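PDB 6XCQ: EreC from Klebsiella pneumoniae, which is an erythromycin esterase that probably hydrolyses the macrolactone ester of erythromycin and related macrolides, a route to macrolide resistance. Local coordinates for residues 133-136 / 137-141. The protein carries 1 engineered substitution. Residues are numbered along the deposited sequence; the frame is centred on the assembly and turned at random.
Sequences GSVL and IWIKS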
ATOM      1  N   GLY A 133       1.734 -12.204   0.789  1.00 17.10           N
ATOM      2  CA  GLY A 133       2.164 -13.436   1.438  1.00 14.54           C
ATOM      3  C   GLY A 133       3.535 -13.899   0.997  1.00 16.53           C
ATOM      4  O   GLY A 133       4.363 -14.312   1.813  1.00 19.12           O
ATOM      5  N   SER A 134       3.802 -13.818  -0.304  1.00 18.36           N
ATOM      6  CA  SER A 134       5.056 -14.333  -0.837  1.00 13.15           C
ATOM      7  C   SER A 134       6.242 -13.546  -0.282  1.00 17.59           C
ATOM      8  O   SER A 134       7.232 -14.128   0.184  1.00 15.06           O
ATOM      9  CB  SER A 134       4.999 -14.258  -2.368  1.00 15.83           C
ATOM     10  OG  SER A 134       4.191 -15.321  -2.861  1.00 17.58           O
ATOM     11  N   VAL A 135       6.159 -12.212  -0.325  0.52 11.55           N
ATOM     12  CA  VAL A 135       7.234 -11.375   0.207  0.52 13.39           C
ATOM     13  C   VAL A 135       7.350 -11.545   1.716  0.52 14.65           C
ATOM     14  O   VAL A 135       8.458 -11.581   2.268  0.52 17.69           O
ATOM     15  CB  VAL A 135       7.007  -9.898  -0.176  0.52 13.80           C
ATOM     16  CG1 VAL A 135       7.978  -8.995   0.567  0.52 14.96           C
ATOM     17  CG2 VAL A 135       7.164  -9.696  -1.671  0.52 11.48           C
ATOM     18  N   LEU A 136       6.215 -11.659   2.408  1.00 12.68           N
ATOM     19  CA  LEU A 136       6.256 -11.748   3.871  1.00 17.89           C
ATOM     20  C   LEU A 136       6.944 -13.030   4.333  1.00 18.57           C
ATOM     21  O   LEU A 136       7.759 -13.004   5.265  1.00 15.41           O
ATOM     22  CB  LEU A 136       4.838 -11.674   4.440  1.00 17.65           C
ATOM     23  CG  LEU A 136       4.222 -10.282   4.459  1.00 17.01           C
ATOM     24  CD1 LEU A 136       2.711 -10.384   4.701  1.00 15.19           C
ATOM     25  CD2 LEU A 136       4.893  -9.476   5.535  1.00 18.20           C
ATOM     26  N   ILE A 137       6.631 -14.156   3.684  1.00 17.28           N
ATOM     27  CA  ILE A 137       7.286 -15.421   4.012  1.00 15.94           C
ATOM     28  C   ILE A 137       8.782 -15.319   3.756  1.00 22.49           C
ATOM     29  O   ILE A 137       9.600 -15.792   4.556  1.00 23.35           O
ATOM     30  CB  ILE A 137       6.661 -16.582   3.215  1.00 17.58           C
ATOM     31  CG1 ILE A 137       5.196 -16.784   3.593  1.00 13.90           C
ATOM     32  CG2 ILE A 137       7.445 -17.878   3.449  1.00 16.48           C
ATOM     33  CD1 ILE A 137       4.428 -17.597   2.523  1.00 16.27           C
ATOM     34  N   TRP A 138       9.166 -14.685   2.645  1.00 20.87           N
ATOM     35  CA  TRP A 138      10.584 -14.478   2.377  1.00 18.84           C
ATOM     36  C   TRP A 138      11.224 -13.570   3.429  1.00 19.30           C
ATOM     37  O   TRP A 138      12.302 -13.874   3.951  1.00 20.64           O
ATOM     38  CB  TRP A 138      10.780 -13.902   0.968  1.00 14.26           C
ATOM     39  CG  TRP A 138      12.197 -13.515   0.762  1.00 17.83           C
ATOM     40  CD1 TRP A 138      13.229 -14.336   0.403  1.00 24.83           C
ATOM     41  CD2 TRP A 138      12.758 -12.217   0.941  1.00 18.57           C
ATOM     42  NE1 TRP A 138      14.402 -13.619   0.338  1.00 20.80           N
ATOM     43  CE2 TRP A 138      14.137 -12.315   0.660  1.00 18.56           C
ATOM     44  CE3 TRP A 138      12.231 -10.976   1.310  1.00 17.17           C
ATOM     45  CZ2 TRP A 138      14.988 -11.226   0.744  1.00 26.75           C
ATOM     46  CZ3 TRP A 138      13.074  -9.901   1.379  1.00 14.63           C
ATOM     47  CH2 TRP A 138      14.441 -10.027   1.100  1.00 16.48           C
ATOM     48  N   ILE A 139      10.564 -12.455   3.761  1.00 17.70           N
ATOM     49  CA  ILE A 139      11.114 -11.503   4.729  1.00 23.53           C
ATOM     50  C   ILE A 139      11.449 -12.203   6.045  1.00 29.06           C
ATOM     51  O   ILE A 139      12.523 -11.999   6.627  1.00 19.21           O
ATOM     52  CB  ILE A 139      10.129 -10.345   4.964  1.00 17.18           C
ATOM     53  CG1 ILE A 139      10.224  -9.293   3.859  1.00 32.95           C
ATOM     54  CG2 ILE A 139      10.379  -9.688   6.321  1.00 32.71           C
ATOM     55  CD1 ILE A 139       9.154  -8.208   3.994  1.00 21.15           C
ATOM     56  N   LYS A 140      10.530 -13.035   6.532  1.00 19.14           N
ATOM     57  CA  LYS A 140      10.758 -13.710   7.808  1.00 25.13           C
ATOM     58  C   LYS A 140      12.011 -14.578   7.753  1.00 25.51           C
ATOM     59  O   LYS A 140      12.845 -14.535   8.662  1.00 23.87           O
ATOM     60  CB  LYS A 140       9.531 -14.540   8.189  1.00 18.07           C
ATOM     61  CG  LYS A 140       9.676 -15.334   9.488  1.00 25.21           C
ATOM     62  CD  LYS A 140       8.373 -16.034   9.868  1.00 21.20           C
ATOM     63  CE  LYS A 140       8.472 -16.733  11.265  1.00 22.36           C
ATOM     64  NZ  LYS A 140       7.140 -17.301  11.658  1.00 22.20           N
ATOM     65  N   SER A 141      12.175 -15.362   6.683  1.00 23.23           N
ATOM     66  CA  SER A 141      13.389 -16.163   6.542  1.00 22.57           C
ATOM     67  C   SER A 141      14.614 -15.273   6.455  1.00 25.15           C
ATOM     68  O   SER A 141      15.597 -15.466   7.185  1.00 26.85           O
ATOM     69  CB  SER A 141      13.296 -17.061   5.307  1.00 27.11           C
ATOM     70  OG  SER A 141      12.083 -17.790   5.296  1.00 43.48           O
TER
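V135 and I139, one turn apart on the buried side of helix 126-146, make the side-chain contact within a local, continuous piece of α-helix that packs against helices 73-90 and 101-112. CG1 of V135 lies 3.7 Å from CD1 of I139, the two branched side chains crossing at a slant. V135 carries CG1 anti to its N (chi1 170°), which leans this methyl along the helix toward the next turn; CG1 of I139 starts instead on the N side of its own CA, directing CD1 back toward V135. This places CG1 of I139 3.3 Å from O of V135. The same pair shares a main-chain bond: N of I139 donates to O of V135 at 2.7 Å, meeting the carbonyl almost end-on (C=O...N 161°).

Three further i to i+4 bonds continue the pattern, I137 to G133, W138 to S134 and K140 to L136, with N-O separations of 2.9 to 3.2 Å and donors tilted from the carbonyl planes by roughly 25°. I137 lays CG1 against the G133 carbonyl, 3.2 Å from O of G133. The indole of W138 turns an edge to O of V135, which lies near the ring plane, 3.9 Å from CE3. Its NE1 bonds to Q43, and the ring stacks on Y142, one turn further along.

S134 OG hydrogen-bonds to D433 and K140 NZ to S113. Within this stretch, therefore, the main chain supplies the hydrogen bonding from turn to turn, aliphatic carbon packs beside the V135 and G133 carbonyls, and the polar ends of S134, W138 and K140 tie the helix to neighbouring parts of the fold through D433, Q43 and S113.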